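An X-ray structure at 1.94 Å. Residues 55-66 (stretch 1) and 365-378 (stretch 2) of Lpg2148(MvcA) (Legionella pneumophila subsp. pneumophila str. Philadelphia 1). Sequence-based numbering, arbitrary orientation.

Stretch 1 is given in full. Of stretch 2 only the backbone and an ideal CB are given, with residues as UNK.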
# COMPACT_ATOMS: atom_id res chain seq x y z
N LYS A 55 -6.29 -27.50 0.68
CA LYS A 55 -6.61 -26.32 -0.11
C LYS A 55 -5.95 -25.07 0.46
O LYS A 55 -5.34 -24.28 -0.28
CB LYS A 55 -8.13 -26.14 -0.17
CG LYS A 55 -8.61 -24.91 -0.93
CD LYS A 55 -10.05 -24.55 -0.57
CE LYS A 55 -10.57 -23.41 -1.44
NZ LYS A 55 -11.98 -23.05 -1.11
N GLU A 56 -6.06 -24.87 1.77
CA GLU A 56 -5.49 -23.67 2.37
C GLU A 56 -3.97 -23.68 2.31
O GLU A 56 -3.34 -22.63 2.10
CB GLU A 56 -5.96 -23.52 3.82
CG GLU A 56 -7.43 -23.18 3.95
CD GLU A 56 -7.77 -21.83 3.37
OE1 GLU A 56 -6.88 -20.94 3.33
OE2 GLU A 56 -8.93 -21.64 2.95
N VAL A 57 -3.36 -24.85 2.48
CA VAL A 57 -1.90 -24.93 2.41
C VAL A 57 -1.42 -24.61 1.00
O VAL A 57 -0.47 -23.85 0.81
CB VAL A 57 -1.42 -26.31 2.89
CG1 VAL A 57 0.06 -26.49 2.62
CG2 VAL A 57 -1.73 -26.49 4.40
N SER A 58 -2.10 -25.17 -0.01
CA SER A 58 -1.73 -24.89 -1.40
C SER A 58 -1.82 -23.40 -1.70
O SER A 58 -0.91 -22.82 -2.32
CB SER A 58 -2.63 -25.69 -2.34
OG SER A 58 -2.48 -25.24 -3.69
N LYS A 59 -2.92 -22.76 -1.28
CA LYS A 59 -3.11 -21.34 -1.56
C LYS A 59 -1.96 -20.50 -1.01
O LYS A 59 -1.39 -19.66 -1.72
CB LYS A 59 -4.45 -20.88 -0.97
CG LYS A 59 -4.69 -19.38 -0.98
CD LYS A 59 -6.13 -19.07 -0.57
CE LYS A 59 -6.26 -17.71 0.11
NZ LYS A 59 -7.58 -17.57 0.80
N VAL A 60 -1.58 -20.73 0.25
CA VAL A 60 -0.52 -19.95 0.88
C VAL A 60 0.83 -20.25 0.24
O VAL A 60 1.62 -19.34 -0.03
CB VAL A 60 -0.51 -20.21 2.40
CG1 VAL A 60 0.75 -19.64 3.04
CG2 VAL A 60 -1.76 -19.64 3.03
N CYS A 61 1.11 -21.52 -0.03
CA CYS A 61 2.40 -21.87 -0.60
C CYS A 61 2.52 -21.38 -2.04
O CYS A 61 3.63 -21.08 -2.50
CB CYS A 61 2.64 -23.37 -0.47
SG CYS A 61 2.72 -23.86 1.31
N HIS A 62 1.39 -21.28 -2.76
CA HIS A 62 1.36 -20.55 -4.02
C HIS A 62 1.86 -19.12 -3.83
O HIS A 62 2.75 -18.67 -4.55
CB HIS A 62 -0.05 -20.51 -4.59
CG HIS A 62 -0.32 -21.52 -5.65
ND1 HIS A 62 -0.63 -22.83 -5.36
CD2 HIS A 62 -0.36 -21.41 -7.00
CE1 HIS A 62 -0.84 -23.49 -6.49
NE2 HIS A 62 -0.68 -22.66 -7.50
N MET A 63 1.25 -18.39 -2.89
CA MET A 63 1.59 -16.99 -2.67
C MET A 63 3.06 -16.81 -2.29
O MET A 63 3.66 -15.79 -2.66
CB MET A 63 0.67 -16.40 -1.60
CG MET A 63 -0.82 -16.47 -1.97
SD MET A 63 -1.93 -15.63 -0.80
CE MET A 63 -1.37 -16.28 0.77
N MET A 64 3.65 -17.77 -1.56
CA MET A 64 5.07 -17.65 -1.21
C MET A 64 5.99 -17.69 -2.43
O MET A 64 7.14 -17.24 -2.34
CB MET A 64 5.48 -18.76 -0.24
CG MET A 64 4.73 -18.71 1.10
SD MET A 64 5.63 -17.68 2.25
CE MET A 64 6.97 -18.80 2.63
N THR A 65 5.54 -18.21 -3.58
CA THR A 65 6.34 -18.21 -4.80
C THR A 65 5.90 -17.16 -5.82
O THR A 65 6.39 -17.16 -6.96
CB THR A 65 6.32 -19.59 -5.47
OG1 THR A 65 5.00 -19.85 -5.97
CG2 THR A 65 6.72 -20.69 -4.48
N GLU A 66 5.00 -16.25 -5.44
CA GLU A 66 4.47 -15.23 -6.35
C GLU A 66 4.76 -13.84 -5.81
O GLU A 66 5.15 -13.71 -4.63
CB GLU A 66 2.96 -15.45 -6.53
CG GLU A 66 2.67 -16.76 -7.25
CD GLU A 66 1.25 -17.24 -7.09
OE1 GLU A 66 0.44 -16.53 -6.44
OE2 GLU A 66 0.94 -18.34 -7.61
N UNK A 365 13.76 -22.67 4.06
CA UNK A 365 12.84 -21.82 4.81
C UNK A 365 11.40 -22.06 4.38
O UNK A 365 10.50 -22.20 5.22
CB UNK A 365 13.20 -20.35 4.63
N UNK A 366 11.15 -22.07 3.06
CA UNK A 366 9.81 -22.34 2.55
C UNK A 366 9.30 -23.71 2.99
O UNK A 366 8.13 -23.85 3.36
CB UNK A 366 9.80 -22.25 1.02
N UNK A 367 10.16 -24.73 2.91
CA UNK A 367 9.71 -26.08 3.23
C UNK A 367 9.37 -26.20 4.72
O UNK A 367 8.40 -26.88 5.09
CB UNK A 367 10.78 -27.10 2.84
N UNK A 368 10.14 -25.53 5.58
CA UNK A 368 9.86 -25.58 7.01
C UNK A 368 8.61 -24.78 7.37
O UNK A 368 7.87 -25.18 8.27
CB UNK A 368 11.06 -25.05 7.80
N UNK A 369 8.33 -23.68 6.66
CA UNK A 369 7.10 -22.94 6.92
C UNK A 369 5.88 -23.75 6.49
O UNK A 369 4.84 -23.73 7.17
CB UNK A 369 7.12 -21.59 6.20
N UNK A 370 5.98 -24.46 5.37
CA UNK A 370 4.86 -25.30 4.92
C UNK A 370 4.59 -26.44 5.91
O UNK A 370 3.43 -26.71 6.26
CB UNK A 370 5.15 -25.87 3.53
N UNK A 371 5.64 -27.12 6.35
CA UNK A 371 5.47 -28.17 7.34
C UNK A 371 4.82 -27.63 8.61
O UNK A 371 3.88 -28.23 9.15
CB UNK A 371 6.82 -28.81 7.67
N UNK A 372 5.32 -26.50 9.11
CA UNK A 372 4.75 -25.92 10.33
C UNK A 372 3.29 -25.54 10.14
O UNK A 372 2.44 -25.76 11.02
CB UNK A 372 5.55 -24.69 10.76
N UNK A 373 2.97 -24.94 8.99
CA UNK A 373 1.58 -24.59 8.69
C UNK A 373 0.70 -25.83 8.69
O UNK A 373 -0.38 -25.84 9.30
CB UNK A 373 1.48 -23.88 7.34
N UNK A 374 1.15 -26.90 8.02
CA UNK A 374 0.32 -28.10 7.88
C UNK A 374 0.11 -28.78 9.23
O UNK A 374 -1.01 -29.15 9.59
CB UNK A 374 0.96 -29.08 6.89
N UNK A 375 1.19 -28.94 10.00
CA UNK A 375 1.06 -29.60 11.30
C UNK A 375 0.21 -28.76 12.25
O UNK A 375 -0.61 -29.31 13.00
CB UNK A 375 2.44 -29.86 11.91
N UNK A 376 0.36 -27.44 12.22
CA UNK A 376 -0.44 -26.58 13.10
C UNK A 376 -1.92 -26.64 12.73
O UNK A 376 -2.79 -26.68 13.61
CB UNK A 376 0.06 -25.13 13.03
N UNK A 377 -2.22 -26.65 11.43
CA UNK A 377 -3.61 -26.76 11.00
C UNK A 377 -4.21 -28.11 11.40
O UNK A 377 -5.34 -28.18 11.89
CB UNK A 377 -3.71 -26.57 9.49
N UNK A 378 -3.46 -29.19 11.19
CA UNK A 378 -3.97 -30.51 11.55
C UNK A 378 -4.16 -30.63 13.06
O UNK A 378 -5.13 -31.23 13.52
CB UNK A 378 -3.02 -31.60 11.05

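Stretch 2 is helical throughout, and its axis passes 10.3 Å from that of helix 55-64 at 155° between N-to-C directions, nearly antiparallel. Positions facing stretch 1 should therefore recur every three to four residues.

At 365 the ideal CB has nothing of stretch 1 within 5.5 Å and CA-to-CB points sideways, so many residues would fit; it is Tyr365, whose ring comes nearer, with Tyr365 CE2 4.8 Å from Met64 CE.

At 366 CA-to-CB points toward stretch 1, and the ideal CB lies 4.7 Å from Met64 CE. The carbonyl of Met64 offers an acceptor, which favours a long donor such as Arg, Lys or Gln, though Leu or Met could pack there. The residue is Arg366. Its NH2 makes a weak hydrogen bond to Met64 O (3.3 Å, 134° at the hydrogen), and a water bridges the same pair of residues, accepting from Arg366 NE (2.8 Å) and donating to Met64 O (2.9 Å). Thr65 CG2 covers one face of the guanidinium, 4.0 Å from Arg366 CZ.

Positions 367 and 368 meet no atom of stretch 1 and tolerate most helix formers; they are Asn367 and Arg368.

At 369 CB points toward stretch 1, 4.5 Å from Met64 CE. A small residue fits, though the visible atoms alone do not exclude others; it is Ala369.

At 370 CB points sideways, 3.9 Å from Cys61 SG and 5.2 Å from Val57 CG1. A flexible chain with aliphatic length, such as Lys, Met or Leu, would suit. Lys370, all-t, lays CD 3.6 Å from Cys61 SG and CE 3.7 Å from Val57 CG1.

Position 371 points away and 372 is out of reach, leaving the choice open: Leu371 and Ala372.

At 373 CB points toward stretch 1 but remains 5.1 Å from Val57 CG2, leaving room for a long apolar chain such as Met or Leu. Met373, fully extended (t, t, t), brings CE within 3.6 Å of Val60 CG2 and 4.1 Å of Val57 CG2.

At 374 CB points sideways, 4.5 Å from Val57 CG2; Ala, Ser, Thr or Val are plausible. Thr374 OG1 donates to Lys370 O (2.9 Å) while lying 3.7 Å from Val57 CG2.

Positions 375, 376 and 378 are out of reach, so stretch 1 sets no preference and most helix-compatible residues would do: Glu375, His376 and Glu378.

At 377 CB points toward stretch 1, 5.5 Å from Val57 CG2, suiting a branched or long apolar residue. Leu377 CD2 reaches Val57 CG2 at 4.1 Å, completing with 370, 373 and 374 the hole that receives Val57.

Stretch 2 365-378: YRNRAKLAMTEHLE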
# COMPACT_ATOMS: atom_id res chain seq x y z
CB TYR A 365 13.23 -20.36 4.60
CG TYR A 365 12.44 -19.37 5.40
CD1 TYR A 365 12.78 -19.08 6.73
CD2 TYR A 365 11.38 -18.68 4.83
CE1 TYR A 365 12.06 -18.15 7.45
CE2 TYR A 365 10.67 -17.74 5.54
CZ TYR A 365 11.01 -17.48 6.85
OH TYR A 365 10.27 -16.56 7.55
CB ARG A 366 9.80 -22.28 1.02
CG ARG A 366 9.88 -20.90 0.42
CD ARG A 366 10.25 -21.04 -1.06
NE ARG A 366 10.00 -19.80 -1.77
CZ ARG A 366 10.31 -19.58 -3.05
NH1 ARG A 366 10.89 -20.53 -3.78
NH2 ARG A 366 10.01 -18.41 -3.59
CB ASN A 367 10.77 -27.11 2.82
CG ASN A 367 10.95 -27.19 1.29
OD1 ASN A 367 10.16 -26.64 0.54
ND2 ASN A 367 11.99 -27.87 0.85
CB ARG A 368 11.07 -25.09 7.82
CG ARG A 368 12.28 -26.01 7.72
CD ARG A 368 13.60 -25.30 8.06
NE ARG A 368 13.61 -24.71 9.39
CZ ARG A 368 14.67 -24.14 9.94
NH1 ARG A 368 15.82 -24.08 9.26
NH2 ARG A 368 14.60 -23.62 11.16
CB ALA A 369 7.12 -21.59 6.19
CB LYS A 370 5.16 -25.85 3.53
CG LYS A 370 4.06 -26.78 2.96
CD LYS A 370 4.33 -27.08 1.47
CE LYS A 370 3.09 -27.63 0.77
NZ LYS A 370 3.30 -27.84 -0.70
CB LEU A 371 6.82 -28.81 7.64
CG LEU A 371 6.75 -29.84 8.76
CD1 LEU A 371 5.97 -31.07 8.27
CD2 LEU A 371 8.14 -30.22 9.25
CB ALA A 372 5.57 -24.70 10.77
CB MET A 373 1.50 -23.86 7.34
CG MET A 373 0.09 -23.40 6.96
SD MET A 373 -0.08 -22.63 5.32
CE MET A 373 -1.87 -22.48 5.23
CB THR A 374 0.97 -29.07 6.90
OG1 THR A 374 1.20 -28.41 5.64
CG2 THR A 374 0.08 -30.28 6.68
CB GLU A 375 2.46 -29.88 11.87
CG GLU A 375 3.26 -30.84 10.98
CD GLU A 375 4.62 -31.24 11.56
OE1 GLU A 375 5.14 -32.32 11.15
OE2 GLU A 375 5.17 -30.49 12.39
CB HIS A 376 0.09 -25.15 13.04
CG HIS A 376 -0.29 -24.31 14.23
ND1 HIS A 376 -0.18 -24.75 15.53
CD2 HIS A 376 -0.78 -23.04 14.30
CE1 HIS A 376 -0.58 -23.80 16.35
NE2 HIS A 376 -0.95 -22.76 15.64
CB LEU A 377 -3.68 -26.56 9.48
CG LEU A 377 -4.74 -25.66 8.86
CD1 LEU A 377 -4.99 -24.41 9.67
CD2 LEU A 377 -4.27 -25.30 7.44
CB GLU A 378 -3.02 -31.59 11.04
CG GLU A 378 -3.01 -31.74 9.52
CD GLU A 378 -1.88 -32.63 9.06
OE1 GLU A 378 -0.98 -32.89 9.87
OE2 GLU A 378 -1.90 -33.08 7.89
O HOH W 1 9.37 -17.38 -0.57
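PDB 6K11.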